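Local coordinates for protein adenosylmethionine-8-amino-7-oxononanoate aminotransferase (Methanocaldococcus jannaschii, PDB 6ZHK) that is a pyridoxal-phosphate-dependent aminotransferase, described as a D-amino acid transaminase and predicted to form 7,8-diaminononanoate in biotin biosynthesis, at residues E76-Q81 with G306-A311; A102-D107 with A348-L353; F117-E120 with E124-E127; F281-E286 with E292-L297. All coordinates share one frame; numbering follows the deposited sequence. Where two conformers were deposited one is given.

Interaction 1: E76-Q81 with G306-A311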
loop_
_atom_site.group_PDB
_atom_site.type_symbol
_atom_site.label_atom_id
_atom_site.label_comp_id
_atom_site.label_asym_id
_atom_site.label_seq_id
_atom_site.Cartn_x
_atom_site.Cartn_y
_atom_site.Cartn_z
ATOM N N GLU A 76 -16.888 16.607 2.064
ATOM C CA GLU A 76 -18.254 16.285 1.644
ATOM C C GLU A 76 -18.306 15.154 0.602
ATOM O O GLU A 76 -19.243 14.355 0.597
ATOM C CB GLU A 76 -19.026 17.565 1.246
ATOM C CG GLU A 76 -19.303 18.469 2.494
ATOM C CD GLU A 76 -19.967 17.809 3.718
ATOM O OE1 GLU A 76 -21.001 17.134 3.505
ATOM O OE2 GLU A 76 -19.456 17.956 4.892
ATOM N N ALA A 77 -17.331 15.094 -0.305
ATOM C CA ALA A 77 -17.253 14.010 -1.285
ATOM C C ALA A 77 -17.104 12.658 -0.602
ATOM O O ALA A 77 -17.771 11.681 -0.965
ATOM C CB ALA A 77 -16.158 14.245 -2.268
ATOM N N ILE A 78 -16.260 12.611 0.406
ATOM C CA ILE A 78 -16.068 11.364 1.166
ATOM C C ILE A 78 -17.372 10.939 1.827
ATOM O O ILE A 78 -17.766 9.764 1.793
ATOM C CB ILE A 78 -14.890 11.497 2.152
ATOM C CG1 ILE A 78 -13.573 11.635 1.386
ATOM C CG2 ILE A 78 -14.843 10.332 3.150
ATOM C CD1 ILE A 78 -12.348 12.028 2.271
ATOM N N LYS A 79 -18.023 11.886 2.528
ATOM C CA LYS A 79 -19.214 11.561 3.298
ATOM C C LYS A 79 -20.346 11.109 2.381
ATOM O O LYS A 79 -21.038 10.132 2.694
ATOM C CB LYS A 79 -19.657 12.757 4.156
ATOM C CG LYS A 79 -18.696 13.144 5.269
ATOM C CD LYS A 79 -19.008 14.575 5.728
ATOM C CE LYS A 79 -19.121 14.652 7.214
ATOM N NZ LYS A 79 -19.809 15.892 7.653
ATOM N N ASN A 80 -20.571 11.853 1.291
ATOM C CA ASN A 80 -21.572 11.470 0.295
ATOM C C ASN A 80 -21.302 10.095 -0.320
ATOM O O ASN A 80 -22.255 9.345 -0.585
ATOM C CB ASN A 80 -21.731 12.512 -0.819
ATOM C CG ASN A 80 -22.367 13.796 -0.295
ATOM O OD1 ASN A 80 -23.030 13.780 0.747
ATOM N ND2 ASN A 80 -22.134 14.921 -0.950
ATOM N N GLN A 81 -20.031 9.767 -0.624
ATOM C CA GLN A 81 -19.747 8.433 -1.154
ATOM C C GLN A 81 -20.018 7.351 -0.089
ATOM O O GLN A 81 -20.498 6.294 -0.417
ATOM C CB GLN A 81 -18.303 8.304 -1.645
ATOM C CG GLN A 81 -18.038 6.920 -2.263
ATOM C CD GLN A 81 -18.957 6.695 -3.451
ATOM O OE1 GLN A 81 -19.199 7.562 -4.297
ATOM N NE2 GLN A 81 -19.543 5.530 -3.517
ATOM N N GLY A 306 -4.636 14.966 0.150
ATOM C CA GLY A 306 -3.911 14.716 1.368
ATOM C C GLY A 306 -4.791 13.973 2.362
ATOM O O GLY A 306 -4.388 13.839 3.510
ATOM N N TYR A 307 -6.003 13.551 1.950
ATOM C CA TYR A 307 -6.955 13.063 2.947
ATOM C C TYR A 307 -7.049 11.558 3.021
ATOM O O TYR A 307 -7.462 11.014 4.082
ATOM C CB TYR A 307 -8.382 13.609 2.767
ATOM C CG TYR A 307 -8.536 15.087 3.065
ATOM C CD1 TYR A 307 -7.430 15.879 3.397
ATOM C CD2 TYR A 307 -9.794 15.706 3.054
ATOM C CE1 TYR A 307 -7.574 17.231 3.697
ATOM C CE2 TYR A 307 -9.925 17.069 3.317
ATOM C CZ TYR A 307 -8.819 17.844 3.639
ATOM O OH TYR A 307 -8.982 19.202 3.913
ATOM N N LEU A 308 -6.649 10.874 1.944
ATOM C CA LEU A 308 -6.728 9.411 1.932
ATOM C C LEU A 308 -5.577 8.839 1.064
ATOM O O LEU A 308 -5.031 9.503 0.164
ATOM C CB LEU A 308 -8.094 8.996 1.338
ATOM C CG LEU A 308 -9.294 8.981 2.284
ATOM C CD1 LEU A 308 -10.596 8.854 1.469
ATOM C CD2 LEU A 308 -9.193 7.798 3.280
ATOM N N PRO A 309 -5.239 7.562 1.260
ATOM C CA PRO A 309 -4.200 6.897 0.473
ATOM C C PRO A 309 -4.751 6.413 -0.860
ATOM O O PRO A 309 -5.211 5.284 -0.989
ATOM C CB PRO A 309 -3.763 5.740 1.388
ATOM C CG PRO A 309 -4.992 5.365 2.086
ATOM C CD PRO A 309 -5.698 6.689 2.370
ATOM N N LEU A 310 -4.522 7.226 -1.890
ATOM C CA LEU A 310 -4.691 6.712 -3.246
ATOM C C LEU A 310 -3.417 6.902 -4.064
ATOM O O LEU A 310 -2.741 7.918 -3.936
ATOM C CB LEU A 310 -5.870 7.416 -3.925
ATOM C CG LEU A 310 -6.252 6.846 -5.297
ATOM C CD1 LEU A 310 -6.709 5.389 -5.147
ATOM C CD2 LEU A 310 -7.387 7.689 -5.883
ATOM N N ALA A 311 -3.094 5.906 -4.891
ATOM C CA ALA A 311 -2.036 6.119 -5.855
ATOM C C ALA A 311 -2.480 5.592 -7.220
ATOM O O ALA A 311 -3.500 4.908 -7.339
ATOM C CB ALA A 311 -0.770 5.516 -5.354
#
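Ile78 has CG1 anti to its carbonyl carbon (chi1 -67°), and chi2 near 170° stretches CD1 away from helix 72-82. Leu308 answers with CG also set beside its backbone N and opposite its carbonyl carbon (chi1 -83°). The two side chains therefore reach toward each other and meet tip to tip. Ile78 CD1 lies 3.7 Å from Leu308 CD1. Ile78 CG1 is a little further from the same methyl, at 4.1 Å. The second partner of Ile78 is Tyr307, where CD1 comes to 4.3 Å from Tyr307 CB. CB is the nearest atom of the tyrosine; the ring turns off toward Ile74 and Ile75. No hydrogen bond crosses between the segments, so the contact is purely apolar. All three touching residues are buried.

The loop side is held by polar bonds of its own. Tyr307 OH is hydrogen-bonded to Gly68 O and Arg71 N, which ties the ring to the chain just ahead of helix 72-82. Leu308 O bonds to Thr304 OG1, and Tyr307 O to Asn342 ND2 of the second subunit. Leu308 also packs on Leu344 of that subunit, so the contact lies at the dimer interface. Within the chain, 306-311 leads from strand 296-299 into strand 311-315, while Ala77 of helix 72-82 rests on Ala351 of helix 343-358.

Interaction 2: A102-D107 with A348-L353. With MG (magnesium ion), chain C.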
loop_
_atom_site.group_PDB
_atom_site.type_symbol
_atom_site.label_atom_id
_atom_site.label_comp_id
_atom_site.label_asym_id
_atom_site.label_seq_id
_atom_site.Cartn_x
_atom_site.Cartn_y
_atom_site.Cartn_z
ATOM N N ALA A 102 -10.845 7.811 -13.462
ATOM C CA ALA A 102 -9.807 7.347 -14.396
ATOM C C ALA A 102 -9.866 8.253 -15.638
ATOM O O ALA A 102 -8.856 8.639 -16.183
ATOM C CB ALA A 102 -9.964 5.877 -14.777
ATOM N N LYS A 103 -11.080 8.585 -16.079
ATOM C CA LYS A 103 -11.192 9.476 -17.231
ATOM C C LYS A 103 -10.576 10.845 -16.900
ATOM O O LYS A 103 -9.883 11.433 -17.721
ATOM C CB LYS A 103 -12.656 9.596 -17.636
ATOM C CG LYS A 103 -12.906 10.632 -18.757
ATOM C CD LYS A 103 -14.300 10.461 -19.381
ATOM C CE LYS A 103 -14.698 11.588 -20.323
ATOM N NZ LYS A 103 -13.548 12.052 -21.122
ATOM N N LYS A 104 -10.833 11.382 -15.712
ATOM C CA LYS A 104 -10.262 12.684 -15.398
ATOM C C LYS A 104 -8.735 12.638 -15.397
ATOM O O LYS A 104 -8.075 13.573 -15.853
ATOM C CB LYS A 104 -10.716 13.170 -14.021
ATOM C CG LYS A 104 -12.187 13.551 -13.852
ATOM C CD LYS A 104 -12.707 14.667 -14.744
ATOM C CE LYS A 104 -13.992 15.269 -14.168
ATOM N NZ LYS A 104 -14.789 15.879 -15.252
ATOM N N LEU A 105 -8.155 11.578 -14.808
ATOM C CA LEU A 105 -6.700 11.436 -14.724
ATOM C C LEU A 105 -6.075 11.328 -16.116
ATOM O O LEU A 105 -5.063 11.963 -16.343
ATOM C CB LEU A 105 -6.327 10.203 -13.880
ATOM C CG LEU A 105 -6.538 10.414 -12.383
ATOM C CD1 LEU A 105 -6.377 9.100 -11.612
ATOM C CD2 LEU A 105 -5.655 11.513 -11.803
ATOM N N VAL A 106 -6.692 10.565 -17.043
ATOM C CA VAL A 106 -6.174 10.427 -18.393
ATOM C C VAL A 106 -6.208 11.806 -19.067
ATOM O O VAL A 106 -5.216 12.190 -19.727
ATOM C CB VAL A 106 -6.944 9.311 -19.146
ATOM C CG1 VAL A 106 -6.716 9.327 -20.664
ATOM C CG2 VAL A 106 -6.564 7.895 -18.583
ATOM N N ASP A 107 -7.359 12.496 -18.871
ATOM C CA ASP A 107 -7.588 13.801 -19.516
ATOM C C ASP A 107 -6.630 14.872 -18.998
ATOM O O ASP A 107 -6.262 15.742 -19.769
ATOM C CB ASP A 107 -9.052 14.264 -19.415
ATOM C CG ASP A 107 -9.988 13.449 -20.289
ATOM O OD1 ASP A 107 -9.466 12.671 -21.196
ATOM O OD2 ASP A 107 -11.205 13.530 -20.045
ATOM N N ALA A 348 -12.404 11.254 -2.845
ATOM C CA ALA A 348 -11.545 12.357 -2.408
ATOM C C ALA A 348 -10.803 12.931 -3.613
ATOM O O ALA A 348 -10.683 14.164 -3.752
ATOM C CB ALA A 348 -10.602 12.001 -1.295
ATOM N N ALA A 349 -10.275 12.042 -4.474
ATOM C CA ALA A 349 -9.504 12.529 -5.605
ATOM C C ALA A 349 -10.368 13.306 -6.590
ATOM O O ALA A 349 -9.887 14.270 -7.201
ATOM C CB ALA A 349 -8.793 11.394 -6.331
ATOM N N LEU A 350 -11.599 12.822 -6.845
ATOM C CA LEU A 350 -12.510 13.525 -7.736
ATOM C C LEU A 350 -12.723 14.941 -7.240
ATOM O O LEU A 350 -12.623 15.889 -8.034
ATOM C CB LEU A 350 -13.852 12.775 -7.840
ATOM C CG LEU A 350 -13.838 11.556 -8.758
ATOM C CD1 LEU A 350 -15.122 10.728 -8.582
ATOM C CD2 LEU A 350 -13.690 11.967 -10.237
ATOM N N ALA A 351 -12.989 15.077 -5.919
ATOM C CA ALA A 351 -13.186 16.415 -5.373
ATOM C C ALA A 351 -11.934 17.268 -5.556
ATOM O O ALA A 351 -12.042 18.459 -5.882
ATOM C CB ALA A 351 -13.570 16.407 -3.909
ATOM N N THR A 352 -10.761 16.647 -5.321
ATOM C CA THR A 352 -9.500 17.346 -5.457
ATOM C C THR A 352 -9.376 17.930 -6.859
ATOM O O THR A 352 -9.024 19.125 -7.000
ATOM C CB THR A 352 -8.301 16.502 -5.016
ATOM O OG1 THR A 352 -8.515 16.181 -3.647
ATOM C CG2 THR A 352 -6.959 17.218 -5.077
ATOM N N LEU A 353 -9.592 17.091 -7.880
ATOM C CA LEU A 353 -9.367 17.576 -9.239
ATOM C C LEU A 353 -10.358 18.682 -9.558
ATOM O O LEU A 353 -10.049 19.603 -10.328
ATOM C CB LEU A 353 -9.526 16.454 -10.259
ATOM C CG LEU A 353 -8.375 15.451 -10.251
ATOM C CD1 LEU A 353 -8.702 14.223 -11.101
ATOM C CD2 LEU A 353 -7.113 16.135 -10.712
HETATM MG MG MG C . -3.245 11.503 -20.444
HETATM O O HOH W 1 -4.361 11.456 -22.251
#
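Lys104 meets Leu353 with the root of its side chain and not with its charged end. Its CB is 3.7 Å from Leu353 CD1, and a bend at chi2 (-60°) carries the rest of the chain off, so the ammonium group turns off toward solvent. On the way, Lys104 CG passes 4.2 Å from Leu350 CD2. Leu353 CD1 is shared. It also touches Leu105 CD2 at 4.1 Å, where the two leucines cross at about a right angle. The axes of 102-107 and 348-353 come within 10.7 Å, at 41°, so side chains alone make the contact. Leu101 and Ile108 of helix 96-108 extend the packing on Leu353.

Two side-chain bonds stay within their own helices. Lys103 NZ forms a salt bridge with Asp107 OD2, using the syn lone pair of that oxygen. Thr352 OG1 donates to Ala348 O from above the carbonyl plane, and the same oxygen accepts from Thr352 N. A magnesium ion reaches beyond the helix. Val106 O binds it at 2.2 Å, together with water 1, Thr109 OG1, Pro110 O and Leu113 O. These protein ligands are neutral oxygens, so the ion fastens the C-terminal end of helix 96-108 to the following loop without a carboxylate. The interhelix contact itself is apolar, with the lysine charge kept at its outer margin.

Interaction 3: F117-E120 with E124-E127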
loop_
_atom_site.group_PDB
_atom_site.type_symbol
_atom_site.label_atom_id
_atom_site.label_comp_id
_atom_site.label_asym_id
_atom_site.label_seq_id
_atom_site.Cartn_x
_atom_site.Cartn_y
_atom_site.Cartn_z
ATOM N N PHE A 117 -3.864 2.376 -13.660
ATOM C CA PHE A 117 -3.908 1.219 -12.782
ATOM C C PHE A 117 -3.802 1.777 -11.364
ATOM O O PHE A 117 -2.782 2.378 -11.006
ATOM C CB PHE A 117 -2.689 0.310 -13.075
ATOM C CG PHE A 117 -2.825 -1.043 -12.443
ATOM C CD1 PHE A 117 -2.700 -1.208 -11.066
ATOM C CD2 PHE A 117 -3.132 -2.132 -13.237
ATOM C CE1 PHE A 117 -2.931 -2.459 -10.478
ATOM C CE2 PHE A 117 -3.324 -3.389 -12.667
ATOM C CZ PHE A 117 -3.273 -3.532 -11.295
ATOM N N TYR A 118 -4.798 1.497 -10.507
ATOM C CA TYR A 118 -4.848 2.124 -9.197
ATOM C C TYR A 118 -4.161 1.275 -8.135
ATOM O O TYR A 118 -4.105 0.065 -8.244
ATOM C CB TYR A 118 -6.299 2.201 -8.713
ATOM C CG TYR A 118 -7.141 3.242 -9.463
ATOM C CD1 TYR A 118 -6.885 4.599 -9.294
ATOM C CD2 TYR A 118 -8.210 2.859 -10.284
ATOM C CE1 TYR A 118 -7.683 5.552 -9.935
ATOM C CE2 TYR A 118 -9.020 3.793 -10.908
ATOM C CZ TYR A 118 -8.728 5.138 -10.759
ATOM O OH TYR A 118 -9.496 6.107 -11.341
ATOM N N SER A 119 -3.687 1.942 -7.076
ATOM C CA SER A 119 -3.158 1.300 -5.883
ATOM C C SER A 119 -3.345 2.289 -4.729
ATOM O O SER A 119 -4.022 3.314 -4.901
ATOM C CB SER A 119 -1.698 0.894 -6.050
ATOM O OG SER A 119 -0.859 2.001 -6.330
ATOM N N GLU A 120 -2.748 2.003 -3.568
ATOM C CA GLU A 120 -2.987 2.826 -2.390
ATOM C C GLU A 120 -1.846 3.791 -2.103
ATOM O O GLU A 120 -2.126 4.896 -1.710
ATOM C CB GLU A 120 -3.241 1.975 -1.145
ATOM C CG GLU A 120 -4.635 1.378 -1.156
ATOM C CD GLU A 120 -4.861 0.284 -2.180
ATOM O OE1 GLU A 120 -4.044 -0.696 -2.193
ATOM O OE2 GLU A 120 -5.801 0.462 -3.010
ATOM N N GLU A 124 3.723 1.466 -3.869
ATOM C CA GLU A 124 3.064 0.416 -4.627
ATOM C C GLU A 124 2.945 0.829 -6.107
ATOM O O GLU A 124 3.071 -0.021 -6.978
ATOM C CB GLU A 124 1.626 0.249 -4.102
ATOM C CG GLU A 124 1.416 -0.652 -2.877
ATOM C CD GLU A 124 0.064 -0.574 -2.171
ATOM O OE1 GLU A 124 -0.769 0.272 -2.538
ATOM O OE2 GLU A 124 -0.190 -1.373 -1.226
ATOM N N ALA A 125 2.694 2.120 -6.371
ATOM C CA ALA A 125 2.568 2.564 -7.747
ATOM C C ALA A 125 3.883 2.305 -8.482
ATOM O O ALA A 125 3.902 1.907 -9.647
ATOM C CB ALA A 125 2.240 4.043 -7.782
ATOM N N VAL A 126 4.994 2.530 -7.793
ATOM C CA VAL A 126 6.313 2.296 -8.388
ATOM C C VAL A 126 6.572 0.780 -8.547
ATOM O O VAL A 126 7.072 0.325 -9.556
ATOM C CB VAL A 126 7.362 2.993 -7.494
ATOM C CG1 VAL A 126 8.741 2.420 -7.740
ATOM C CG2 VAL A 126 7.349 4.493 -7.692
ATOM N N GLU A 127 6.158 -0.065 -7.581
ATOM C CA GLU A 127 6.325 -1.508 -7.716
ATOM C C GLU A 127 5.523 -2.012 -8.920
ATOM O O GLU A 127 5.937 -2.900 -9.654
ATOM C CB GLU A 127 5.755 -2.218 -6.479
ATOM C CG GLU A 127 6.546 -1.945 -5.191
ATOM C CD GLU A 127 7.497 -3.041 -4.748
ATOM O OE1 GLU A 127 7.538 -4.094 -5.440
ATOM O OE2 GLU A 127 8.214 -2.829 -3.724
#
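Ser119 and Ala125 face each other where strand 115-119 ends and the chain turns into helix 122-140, with CA atoms 6.2 Å apart. Ser119 points its side chain at the helix start. Its OG sits between the backbone N and the carbonyl carbon (chi1 60°), 4.0 Å from Ala125 CB. This is packing, and no hydrogen bond is formed with Ala125. Ser119 CB lies 3.9 Å from Glu124 CB.

The one hydrogen bond across the contact comes from the backbone. Glu120 N donates to Glu124 OE1 at 2.8 Å, meeting the oxygen nearly along its C-O axis. Glu124 is extended beyond CG, which carries its carboxylate back over the turn. The same OE1 also accepts from Asp121 N, so two consecutive backbone amides grip one oxygen. Glu124 was deposited in two conformers; the bonds described are those of one conformer, so their occupancy is uncertain.

Glu120 OE1 is 3.4 Å from Glu124 OE1, both being acceptors. The two carboxylate planes are turned 82° apart. Glu124 OE2 also comes close to Glu124 OE2 of the second subunit.

Ser119 and Ala125 both pack on Ala311 of the adjacent strand 311-315. Gly122 and Ala123, at the start of helix 122-140, are predicted to bind pyridoxal 5'-phosphate. A tight strand-to-helix turn at the cofactor phosphate is characteristic of the large domain of fold type I aminotransferases, and this arrangement is consistent with that role.

Interaction 4: F281-E286 with E292-L297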
loop_
_atom_site.group_PDB
_atom_site.type_symbol
_atom_site.label_atom_id
_atom_site.label_comp_id
_atom_site.label_asym_id
_atom_site.label_seq_id
_atom_site.Cartn_x
_atom_site.Cartn_y
_atom_site.Cartn_z
ATOM N N PHE A 281 1.896 18.766 -13.293
ATOM C CA PHE A 281 2.819 17.627 -13.252
ATOM C C PHE A 281 4.116 18.103 -13.867
ATOM O O PHE A 281 4.083 18.922 -14.801
ATOM C CB PHE A 281 2.308 16.469 -14.122
ATOM C CG PHE A 281 0.942 15.996 -13.709
ATOM C CD1 PHE A 281 0.791 15.241 -12.551
ATOM C CD2 PHE A 281 -0.189 16.343 -14.447
ATOM C CE1 PHE A 281 -0.485 14.849 -12.147
ATOM C CE2 PHE A 281 -1.466 15.928 -14.070
ATOM C CZ PHE A 281 -1.613 15.189 -12.896
ATOM N N PHE A 282 5.239 17.619 -13.322
ATOM C CA PHE A 282 6.535 17.885 -13.954
ATOM C C PHE A 282 6.502 17.520 -15.431
ATOM O O PHE A 282 7.010 18.275 -16.277
ATOM C CB PHE A 282 7.708 17.237 -13.223
ATOM C CG PHE A 282 9.043 17.720 -13.745
ATOM C CD1 PHE A 282 9.564 18.945 -13.353
ATOM C CD2 PHE A 282 9.713 16.994 -14.719
ATOM C CE1 PHE A 282 10.791 19.386 -13.863
ATOM C CE2 PHE A 282 10.902 17.463 -15.282
ATOM C CZ PHE A 282 11.455 18.643 -14.824
ATOM N N CYS A 283 5.857 16.387 -15.743
ATOM C CA CYS A 283 5.823 15.918 -17.133
ATOM C C CYS A 283 4.915 16.749 -18.059
ATOM O O CYS A 283 4.889 16.462 -19.262
ATOM C CB CYS A 283 5.543 14.417 -17.190
ATOM S SG CYS A 283 3.876 13.999 -16.675
ATOM N N ASP A 284 4.235 17.807 -17.543
ATOM C CA ASP A 284 3.573 18.797 -18.379
ATOM C C ASP A 284 4.626 19.737 -18.971
ATOM O O ASP A 284 4.739 20.889 -18.584
ATOM C CB ASP A 284 2.614 19.722 -17.614
ATOM C CG ASP A 284 1.328 19.029 -17.184
ATOM O OD1 ASP A 284 0.985 17.972 -17.778
ATOM O OD2 ASP A 284 0.649 19.568 -16.278
ATOM N N ASN A 285 5.384 19.200 -19.886
ATOM C CA ASN A 285 6.624 19.778 -20.362
ATOM C C ASN A 285 6.537 19.565 -21.855
ATOM O O ASN A 285 6.234 18.453 -22.285
ATOM C CB ASN A 285 7.781 19.027 -19.686
ATOM C CG ASN A 285 9.143 19.328 -20.257
ATOM O OD1 ASN A 285 9.382 19.133 -21.440
ATOM N ND2 ASN A 285 10.061 19.702 -19.401
ATOM N N GLU A 286 6.668 20.643 -22.646
ATOM C CA GLU A 286 6.414 20.460 -24.077
ATOM C C GLU A 286 7.386 19.462 -24.686
ATOM O O GLU A 286 7.015 18.698 -25.567
ATOM C CB GLU A 286 6.500 21.756 -24.907
ATOM C CG GLU A 286 5.206 22.569 -24.946
ATOM C CD GLU A 286 3.867 21.834 -24.893
ATOM O OE1 GLU A 286 3.577 20.935 -25.775
ATOM O OE2 GLU A 286 3.093 22.163 -23.963
ATOM N N GLU A 292 6.758 11.845 -26.081
ATOM C CA GLU A 292 5.826 10.873 -25.529
ATOM C C GLU A 292 6.518 10.160 -24.367
ATOM O O GLU A 292 6.413 8.948 -24.257
ATOM C CB GLU A 292 5.229 9.944 -26.608
ATOM C CG GLU A 292 4.322 10.739 -27.551
ATOM C CD GLU A 292 3.835 10.028 -28.793
ATOM O OE1 GLU A 292 3.577 8.829 -28.715
ATOM O OE2 GLU A 292 3.680 10.712 -29.825
ATOM N N LYS A 293 7.216 10.936 -23.507
ATOM C CA LYS A 293 7.805 10.348 -22.308
ATOM C C LYS A 293 7.298 11.122 -21.115
ATOM O O LYS A 293 6.977 12.314 -21.222
ATOM C CB LYS A 293 9.323 10.447 -22.383
ATOM C CG LYS A 293 9.914 9.584 -23.484
ATOM C CD LYS A 293 9.946 8.128 -23.041
ATOM C CE LYS A 293 10.448 7.190 -24.111
ATOM N NZ LYS A 293 9.295 6.687 -24.908
ATOM N N PRO A 294 7.192 10.514 -19.919
ATOM C CA PRO A 294 7.575 9.130 -19.670
ATOM C C PRO A 294 6.566 8.131 -20.214
ATOM O O PRO A 294 5.409 8.465 -20.410
ATOM C CB PRO A 294 7.482 9.058 -18.139
ATOM C CG PRO A 294 6.310 9.983 -17.791
ATOM C CD PRO A 294 6.584 11.151 -18.765
ATOM N N ASP A 295 6.994 6.862 -20.301
ATOM C CA ASP A 295 6.123 5.771 -20.684
ATOM C C ASP A 295 5.198 5.390 -19.552
ATOM O O ASP A 295 4.068 4.957 -19.786
ATOM C CB ASP A 295 6.957 4.530 -21.033
ATOM C CG ASP A 295 7.864 4.855 -22.193
ATOM O OD1 ASP A 295 7.309 4.937 -23.322
ATOM O OD2 ASP A 295 9.067 5.107 -21.947
ATOM N N ILE A 296 5.666 5.596 -18.338
ATOM C CA ILE A 296 4.854 5.271 -17.175
ATOM C C ILE A 296 5.059 6.404 -16.172
ATOM O O ILE A 296 6.167 6.824 -15.956
ATOM C CB ILE A 296 5.280 3.933 -16.534
ATOM C CG1 ILE A 296 5.331 2.776 -17.533
ATOM C CG2 ILE A 296 4.419 3.610 -15.325
ATOM C CD1 ILE A 296 5.572 1.412 -16.830
ATOM N N LEU A 297 3.970 6.893 -15.593
ATOM C CA LEU A 297 3.896 8.002 -14.643
ATOM C C LEU A 297 3.297 7.439 -13.348
ATOM O O LEU A 297 2.198 6.905 -13.398
ATOM C CB LEU A 297 2.968 9.085 -15.214
ATOM C CG LEU A 297 2.672 10.267 -14.244
ATOM C CD1 LEU A 297 3.993 10.993 -13.937
ATOM C CD2 LEU A 297 1.622 11.208 -14.840
HETATM O O HOH W 2 4.889 14.108 -20.911
#
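Cys283 packs against both Pro294 and Leu297. Its CB lies 3.8 Å from Pro294 CD. Its SG, held between the backbone N and the carbonyl carbon (chi1 69°), reaches both methyls of Leu297, 4.0 Å from CD2 and 4.1 Å from CD1. Beside this apolar patch, water 2 joins the backbones, donating to Cys283 O at 2.9 Å and to Lys293 O at 2.8 Å.

Three features position these groups. Phe281 to Asp284 form a type I turn, closed by Asp284 N to Phe281 O at 3.0 Å. Glu269 takes hydrogen bonds from Phe282 N on OE1 and from Cys283 N on OE2. The peptide bond before Pro294 is cis. Nearby, Lys293 NZ makes a salt bridge with Asp295 OD1 (3.1 Å), and Asp295 OD2 accepts from Phe265 N.

Further out, Asn285 is the N-cap of helix 286-291, its OD1 accepting from Leu288 N. Glu292 ends that helix in a Schellman motif. The whole belongs to a beta-alpha-beta crossover, its helix 286-291 capped at both ends, that joins the adjacent parallel strands 265-268 and 296-299 in the central seven-stranded sheet of this class-III aminotransferase.

Interactions 1, 2 and 3 form one continuous patch. Interactions 1 and 2 join through Ala77 CB and Ala351 CB, 3.7 Å apart. Interaction 3 meets interaction 1 where Ala311 N and Ser119 O are 2.8 Å apart, a probable hydrogen bond. Interaction 2 reaches interaction 3 through Leu105 CD1 and Tyr118 CE1, at 4.1 Å. Interaction 4 stands apart, its nearest atoms about 6 Å from interactions 2 and 3. The magnesium ion bound by Val106 of interaction 2 lies about 7 Å from the side chain of Leu297. Near the predicted cofactor site, side chains of Ala125 and Leu297 are each about 7 Å from that of Asp268, and the side chain of Leu308 is about 11 Å from that of Lys301.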